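Local atomic coordinates of phosphoribosylaminoimidazole-succinocarboxamide synthase (Saccharomyces cerevisiae, PDB entry 2CNQ), a protein that catalyses the ATP-dependent joining of L-aspartate to the carboxylate of the purine precursor CAIR, giving SAICAR in de novo IMP biosynthesis. Residues Val44-Ser49 / Asn276-Pro281; Lys217-Ile222 / Leu231-Leu236. All coordinates share one frame; numbering follows the deposited sequence.

Interaction 1 (Val44-Ser49 / Asn276-Pro281); sequences VIMENS and NGVKMP
The carboxamide of Asn48 pairs with both backbone polar groups of Met280. Its OD1 accepts the hydrogen bond of Met280 N at 2.8 Å, while ND2 donates to Met280 O at 2.9 Å, reaching a lone pair in the plane of that carbonyl. Asparagine suits the place because one short side chain offers an acceptor and a donor together, as the edge of a neighbouring strand would. CG of Asn48 stands between its own backbone N and carbonyl carbon (chi1 54°), a crowded position that the two bonds probably make up for. One residue back, Glu47 N donates to Val278 O over 2.7 Å, coming from above the carbonyl plane.

Toward Val44 the backbones separate and water takes over. Ile45 O receives protons from two waters: one accepts from Val278 N, the other from Gly277 N and, at 3.3 Å, from Asn276 ND2.

Apolar packing involves the unbranched side chains of Met46 and Met280. Met46 runs beside Val278, with SD 4.0 Å from Val278 CB, and crosses Met280 at about a right angle, its CG 3.9 Å from Met280 SD. Leu267 and Leu263 of helix 261-269 pack against this apolar layer, and Val285 of helix 282-300 touches Asn48 and Met280. The contact thus ties the segment following strand 44-45 to the connection between two C-terminal helices, with Pro281 as N-cap of the second.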
loop_
_atom_site.group_PDB
_atom_site.type_symbol
_atom_site.label_atom_id
_atom_site.label_comp_id
_atom_site.label_asym_id
_atom_site.label_seq_id
_atom_site.Cartn_x
_atom_site.Cartn_y
_atom_site.Cartn_z
ATOM N N VAL A 44 7.302 -12.591 -2.580
ATOM C CA VAL A 44 7.610 -13.212 -3.832
ATOM C C VAL A 44 6.577 -12.811 -4.837
ATOM O O VAL A 44 5.392 -12.819 -4.570
ATOM C CB VAL A 44 7.510 -14.715 -3.600
ATOM C CG1 VAL A 44 7.773 -15.426 -4.854
ATOM C CG2 VAL A 44 8.470 -15.134 -2.483
ATOM N N ILE A 45 7.026 -12.474 -6.019
ATOM C CA ILE A 45 6.172 -12.048 -7.076
ATOM C C ILE A 45 5.580 -13.258 -7.719
ATOM O O ILE A 45 6.247 -14.226 -7.988
ATOM C CB ILE A 45 6.966 -11.238 -8.079
ATOM C CG1 ILE A 45 7.573 -10.016 -7.405
ATOM C CG2 ILE A 45 6.102 -10.798 -9.211
ATOM C CD1 ILE A 45 8.581 -9.319 -8.239
ATOM N N MET A 46 4.301 -13.210 -8.004
ATOM C CA MET A 46 3.669 -14.277 -8.727
ATOM C C MET A 46 4.168 -14.279 -10.138
ATOM O O MET A 46 4.611 -13.287 -10.671
ATOM C CB MET A 46 2.172 -14.088 -8.758
ATOM C CG MET A 46 1.507 -14.089 -7.398
ATOM S SD MET A 46 1.687 -15.580 -6.468
ATOM C CE MET A 46 2.967 -15.120 -5.347
ATOM N N GLU A 47 4.036 -15.408 -10.793
ATOM C CA GLU A 47 4.441 -15.496 -12.178
ATOM C C GLU A 47 3.599 -14.630 -13.048
ATOM O O GLU A 47 4.096 -13.996 -13.948
ATOM C CB GLU A 47 4.312 -16.913 -12.675
ATOM C CG GLU A 47 4.725 -17.112 -14.055
ATOM C CD GLU A 47 6.160 -16.722 -14.236
ATOM O OE1 GLU A 47 6.955 -16.863 -13.289
ATOM O OE2 GLU A 47 6.501 -16.287 -15.348
ATOM N N ASN A 48 2.309 -14.645 -12.806
ATOM C CA ASN A 48 1.388 -13.936 -13.605
ATOM C C ASN A 48 0.862 -12.728 -12.887
ATOM O O ASN A 48 1.029 -12.534 -11.708
ATOM C CB ASN A 48 0.286 -14.847 -14.105
ATOM C CG ASN A 48 -0.426 -15.616 -13.040
ATOM O OD1 ASN A 48 0.079 -15.876 -11.964
ATOM N ND2 ASN A 48 -1.627 -16.052 -13.383
ATOM N N SER A 49 0.266 -11.873 -13.662
ATOM C CA SER A 49 -0.153 -10.584 -13.224
ATOM C C SER A 49 -1.656 -10.544 -13.008
ATOM O O SER A 49 -2.394 -11.457 -13.351
ATOM C CB SER A 49 0.308 -9.593 -14.299
ATOM O OG SER A 49 1.728 -9.269 -14.159
ATOM N N ASN A 276 8.527 -19.133 -5.801
ATOM C CA ASN A 276 8.664 -18.285 -6.955
ATOM C C ASN A 276 8.000 -18.882 -8.142
ATOM O O ASN A 276 7.837 -20.073 -8.253
ATOM C CB ASN A 276 10.130 -18.058 -7.245
ATOM C CG ASN A 276 10.784 -17.204 -6.198
ATOM O OD1 ASN A 276 11.212 -17.669 -5.163
ATOM N ND2 ASN A 276 10.770 -15.926 -6.418
ATOM N N GLY A 277 7.649 -18.029 -9.068
ATOM C CA GLY A 277 7.085 -18.467 -10.301
ATOM C C GLY A 277 5.729 -19.102 -10.149
ATOM O O GLY A 277 5.368 -19.905 -10.984
ATOM N N VAL A 278 4.949 -18.746 -9.139
ATOM C CA VAL A 278 3.659 -19.353 -8.971
ATOM C C VAL A 278 2.703 -18.755 -9.959
ATOM O O VAL A 278 2.536 -17.554 -10.040
ATOM C CB VAL A 278 3.138 -19.176 -7.569
ATOM C CG1 VAL A 278 1.695 -19.556 -7.456
ATOM C CG2 VAL A 278 3.973 -20.003 -6.633
ATOM N N LYS A 279 2.042 -19.621 -10.671
ATOM C CA LYS A 279 1.018 -19.219 -11.579
ATOM C C LYS A 279 -0.281 -19.282 -10.851
ATOM O O LYS A 279 -0.759 -20.354 -10.494
ATOM C CB LYS A 279 0.995 -20.130 -12.785
ATOM C CG LYS A 279 -0.004 -19.640 -13.838
ATOM C CD LYS A 279 0.588 -19.438 -15.250
ATOM C CE LYS A 279 -0.298 -18.544 -16.128
ATOM N NZ LYS A 279 -1.607 -19.155 -16.348
ATOM N N MET A 280 -0.847 -18.134 -10.572
ATOM C CA MET A 280 -2.153 -18.118 -9.994
ATOM C C MET A 280 -3.095 -18.664 -11.015
ATOM O O MET A 280 -3.109 -18.190 -12.133
ATOM C CB MET A 280 -2.569 -16.706 -9.703
ATOM C CG MET A 280 -1.754 -16.033 -8.650
ATOM S SD MET A 280 -2.173 -14.320 -8.508
ATOM C CE MET A 280 -1.464 -13.719 -10.020
ATOM N N PRO A 281 -3.924 -19.614 -10.639
ATOM C CA PRO A 281 -4.950 -20.032 -11.545
ATOM C C PRO A 281 -5.804 -18.865 -11.911
ATOM O O PRO A 281 -5.942 -17.909 -11.160
ATOM C CB PRO A 281 -5.739 -21.040 -10.720
ATOM C CG PRO A 281 -4.733 -21.563 -9.754
ATOM C CD PRO A 281 -3.932 -20.366 -9.390
HETATM O O HOH W 1 5.472 -16.770 -7.246
HETATM O O HOH W 2 8.522 -15.383 -8.734
#

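Interaction 2 (Lys217-Ile222 / Leu231-Leu236); sequences KFEFGI and LVDEVL. With ADP (adenosine-5'-diphosphate), chain B; AMZ (aminoimidazole 4-carboxamide ribonucleotide), chain C.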
loop_
_atom_site.group_PDB
_atom_site.type_symbol
_atom_site.label_atom_id
_atom_site.label_comp_id
_atom_site.label_asym_id
_atom_site.label_seq_id
_atom_site.Cartn_x
_atom_site.Cartn_y
_atom_site.Cartn_z
ATOM N N LYS A 217 -0.404 -0.174 5.590
ATOM C CA LYS A 217 0.963 0.236 5.576
ATOM C C LYS A 217 1.091 1.477 4.790
ATOM O O LYS A 217 0.797 1.500 3.609
ATOM C CB LYS A 217 1.814 -0.862 4.983
ATOM C CG LYS A 217 3.286 -0.542 4.923
ATOM C CD LYS A 217 3.751 0.209 3.714
ATOM C CE LYS A 217 3.703 -0.620 2.480
ATOM N NZ LYS A 217 4.038 0.146 1.255
ATOM N N PHE A 218 1.521 2.526 5.440
ATOM C CA PHE A 218 1.891 3.754 4.787
ATOM C C PHE A 218 3.389 3.758 4.627
ATOM O O PHE A 218 4.099 3.118 5.349
ATOM C CB PHE A 218 1.515 4.944 5.633
ATOM C CG PHE A 218 0.070 5.114 5.910
ATOM C CD1 PHE A 218 -0.838 5.259 4.897
ATOM C CD2 PHE A 218 -0.374 5.179 7.197
ATOM C CE1 PHE A 218 -2.142 5.506 5.178
ATOM C CE2 PHE A 218 -1.691 5.412 7.486
ATOM C CZ PHE A 218 -2.572 5.573 6.487
ATOM N N GLU A 219 3.837 4.583 3.715
ATOM C CA GLU A 219 5.197 4.984 3.642
ATOM C C GLU A 219 5.257 6.460 3.694
ATOM O O GLU A 219 4.462 7.153 3.093
ATOM C CB GLU A 219 5.876 4.488 2.392
ATOM C CG GLU A 219 5.916 2.999 2.343
ATOM C CD GLU A 219 6.774 2.434 1.268
ATOM O OE1 GLU A 219 6.552 1.252 0.944
ATOM O OE2 GLU A 219 7.651 3.155 0.768
ATOM N N PHE A 220 6.213 6.927 4.450
ATOM C CA PHE A 220 6.437 8.331 4.612
ATOM C C PHE A 220 7.826 8.683 4.192
ATOM O O PHE A 220 8.764 7.942 4.413
ATOM C CB PHE A 220 6.334 8.703 6.079
ATOM C CG PHE A 220 4.964 8.625 6.712
ATOM C CD1 PHE A 220 3.795 8.527 5.991
ATOM C CD2 PHE A 220 4.847 8.677 8.086
ATOM C CE1 PHE A 220 2.582 8.505 6.657
ATOM C CE2 PHE A 220 3.616 8.681 8.709
ATOM C CZ PHE A 220 2.513 8.612 7.997
ATOM N N GLY A 221 7.943 9.850 3.633
ATOM C CA GLY A 221 9.186 10.511 3.433
ATOM C C GLY A 221 9.293 11.663 4.365
ATOM O O GLY A 221 8.387 11.987 5.119
ATOM N N ILE A 222 10.440 12.293 4.301
ATOM C CA ILE A 222 10.696 13.427 5.122
ATOM C C ILE A 222 11.365 14.442 4.253
ATOM O O ILE A 222 12.350 14.179 3.607
ATOM C CB ILE A 222 11.537 13.044 6.351
ATOM C CG1 ILE A 222 11.796 14.253 7.240
ATOM C CG2 ILE A 222 12.840 12.353 5.980
ATOM C CD1 ILE A 222 10.613 14.725 7.974
ATOM N N LEU A 231 3.614 11.866 2.616
ATOM C CA LEU A 231 3.024 10.599 2.298
ATOM C C LEU A 231 3.486 10.215 0.921
ATOM O O LEU A 231 3.312 10.949 -0.030
ATOM C CB LEU A 231 1.519 10.759 2.356
ATOM C CG LEU A 231 0.743 9.465 2.266
ATOM C CD1 LEU A 231 1.029 8.553 3.394
ATOM C CD2 LEU A 231 -0.723 9.811 2.234
ATOM N N VAL A 232 4.126 9.073 0.834
ATOM C CA VAL A 232 4.719 8.633 -0.406
ATOM C C VAL A 232 4.146 7.288 -0.787
ATOM O O VAL A 232 3.163 6.829 -0.243
ATOM C CB VAL A 232 6.248 8.605 -0.325
ATOM C CG1 VAL A 232 6.760 9.958 0.088
ATOM C CG2 VAL A 232 6.742 7.549 0.600
ATOM N N ASP A 233 4.727 6.681 -1.787
ATOM C CA ASP A 233 4.381 5.346 -2.171
ATOM C C ASP A 233 2.923 5.255 -2.566
ATOM O O ASP A 233 2.455 6.104 -3.295
ATOM C CB ASP A 233 4.806 4.350 -1.109
ATOM C CG ASP A 233 4.888 2.966 -1.618
ATOM O OD1 ASP A 233 5.801 2.688 -2.413
ATOM O OD2 ASP A 233 4.047 2.152 -1.191
ATOM N N GLU A 234 2.292 4.184 -2.172
ATOM C CA GLU A 234 0.899 3.984 -2.377
ATOM C C GLU A 234 0.184 4.135 -1.067
ATOM O O GLU A 234 0.750 3.984 -0.011
ATOM C CB GLU A 234 0.620 2.626 -2.985
ATOM C CG GLU A 234 0.820 1.498 -2.014
ATOM C CD GLU A 234 0.594 0.159 -2.616
ATOM O OE1 GLU A 234 1.255 -0.780 -2.135
ATOM O OE2 GLU A 234 -0.228 0.031 -3.524
ATOM N N VAL A 235 -1.087 4.410 -1.178
ATOM C CA VAL A 235 -1.884 4.719 -0.015
ATOM C C VAL A 235 -3.158 3.938 -0.083
ATOM O O VAL A 235 -3.908 4.071 -1.025
ATOM C CB VAL A 235 -2.183 6.199 0.053
ATOM C CG1 VAL A 235 -2.961 6.471 1.301
ATOM C CG2 VAL A 235 -0.929 7.009 0.002
ATOM N N LEU A 236 -3.372 3.157 0.953
ATOM C CA LEU A 236 -4.640 2.498 1.215
ATOM C C LEU A 236 -5.131 1.807 -0.024
ATOM O O LEU A 236 -6.267 1.931 -0.449
ATOM C CB LEU A 236 -5.629 3.467 1.804
ATOM C CG LEU A 236 -5.337 3.731 3.257
ATOM C CD1 LEU A 236 -5.941 5.036 3.684
ATOM C CD2 LEU A 236 -5.858 2.599 4.107
HETATM P PB ADP B . 8.396 -2.782 -2.851
HETATM O O1B ADP B . 7.139 -2.664 -2.123
HETATM O O2B ADP B . 9.564 -2.472 -2.014
HETATM O O3B ADP B . 8.666 -4.020 -3.556
HETATM P PA ADP B . 7.222 -1.153 -4.879
HETATM O O1A ADP B . 6.044 -0.820 -4.075
HETATM O O2A ADP B . 7.083 -2.066 -6.002
HETATM O O3A ADP B . 8.396 -1.640 -3.955
HETATM O "O5'" ADP B . 7.879 0.150 -5.458
HETATM C "C5'" ADP B . 7.892 1.409 -4.823
HETATM C "C4'" ADP B . 9.278 1.700 -4.331
HETATM O "O4'" ADP B . 9.433 3.116 -4.400
HETATM C "C3'" ADP B . 9.501 1.343 -2.894
HETATM O "O3'" ADP B . 10.871 1.128 -2.657
HETATM C "C2'" ADP B . 9.108 2.610 -2.183
HETATM O "O2'" ADP B . 9.620 2.713 -0.893
HETATM C "C1'" ADP B . 9.682 3.619 -3.103
HETATM N N9 ADP B . 9.112 4.932 -3.049
HETATM C C8 ADP B . 7.824 5.238 -2.876
HETATM N N7 ADP B . 7.591 6.520 -2.975
HETATM C C5 ADP B . 8.793 7.066 -3.217
HETATM C C6 ADP B . 9.250 8.383 -3.456
HETATM N N6 ADP B . 8.416 9.402 -3.476
HETATM N N1 ADP B . 10.553 8.600 -3.596
HETATM C C2 ADP B . 11.383 7.562 -3.616
HETATM N N3 ADP B . 11.066 6.283 -3.486
HETATM C C4 ADP B . 9.771 6.054 -3.278
HETATM O O5 AMZ C . 4.253 -3.872 1.423
HETATM C C6 AMZ C . 4.641 -4.094 2.551
HETATM N N2 AMZ C . 5.922 -4.225 2.875
HETATM C C3A AMZ C . 3.698 -4.206 3.647
HETATM C C7A AMZ C . 2.342 -4.144 3.541
HETATM N N3 AMZ C . 1.525 -3.895 2.501
HETATM N N1 AMZ C . 4.039 -4.427 4.929
HETATM C C5 AMZ C . 2.917 -4.485 5.611
HETATM N N AMZ C . 1.868 -4.331 4.772
HETATM C C1 AMZ C . 0.483 -4.269 5.164
HETATM C C2 AMZ C . -0.256 -5.567 5.027
HETATM C C3 AMZ C . -1.335 -5.431 6.063
HETATM O O2 AMZ C . -2.345 -4.633 5.487
HETATM O O1 AMZ C . -0.729 -5.714 3.705
HETATM O O AMZ C . 0.479 -3.997 6.538
HETATM C C AMZ C . -0.614 -4.659 7.156
HETATM C C4 AMZ C . -0.128 -5.506 8.285
HETATM O O3 AMZ C . 0.492 -6.663 7.747
HETATM P P AMZ C . 0.937 -7.818 8.753
HETATM O OP1 AMZ C . 2.108 -7.311 9.528
HETATM O O4 AMZ C . 1.310 -8.958 7.835
HETATM O OP2 AMZ C . -0.201 -8.152 9.662
HETATM O O HOH W 3 -1.612 2.285 2.859
HETATM O O HOH W 4 2.161 2.045 1.333
HETATM O O HOH W 5 2.115 -2.302 -0.086
HETATM O O HOH W 6 1.891 5.613 1.950
HETATM O O HOH W 7 6.593 0.232 -1.547
#
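Lys217 runs alongside the bound AMZ and reaches Asp233 with its NZ. Its CB lies 3.5 Å from AMZ N and CG packs near the imidazole carbon C3A; bends at chi2 (-86°) and chi3 (-70°) then carry CD and CE round, so that CE comes 3.5 Å from the carboxamide oxygen O5. At the tip, NZ forms salt bridges with Glu219 OE1 at 2.8 Å and Asp233 OD2 at 3.2 Å, and donates to a water within hydrogen-bonding distance of Lys217 O and Glu234 O. A lysine suits this place because its methylenes line the nucleotide while its ammonium reaches the acids beyond.

The hairpin pairing is direct at Val232 N, which donates to Glu219 O at 3.0 Å. Further along, the strands part. One water accepts from Glu219 N and lies within bonding distance of Val232 O and Glu234 O; like the water at NZ, it has more acceptors in reach than protons and can serve them only in part. Another links Lys217 O to Leu236 N. On the apolar side, Leu231 CD1 meets the edge of the Phe220 ring in its plane, 3.6 Å from CE1 in the conformer described. Val235 and Leu236 lie at the edge of Phe218.

Glu219 OE2 accepts the ADP ribose hydroxyl O2' at 2.6 Å, and Asp233 N gives a weak bond to adenine N7. The carboxylates of Glu219 and Asp233 stack with planes 7° apart, which would be repulsive if both are ionised; the shared ammonium of Lys217 probably offsets this. A salt-bridge network thus lies between the ADP and AMZ sites, and a change at one could be felt at the other.

Overall arrangement
Interaction 2 is nested within the long loop that interaction 1 closes, yet the two do not touch: their centres are about 25 Å apart and their nearest atoms about 12 Å. Interaction 2 lies deep, its centre about 8 Å from the centre of the chain, where its hairpin supplies residues to both the ADP and AMZ pockets; the side chain of Asp233 is about 4 Å from a magnesium ion. Interaction 1 is more peripheral, its centre about 19 Å from that point, and mainly structural, although the side chain of Ile45 comes about 6 Å from a second bound ADP, not that of interaction 2. Helix 261-269, which packs on interaction 1, also carries Arg264, a hydrogen-bonding partner of AMZ.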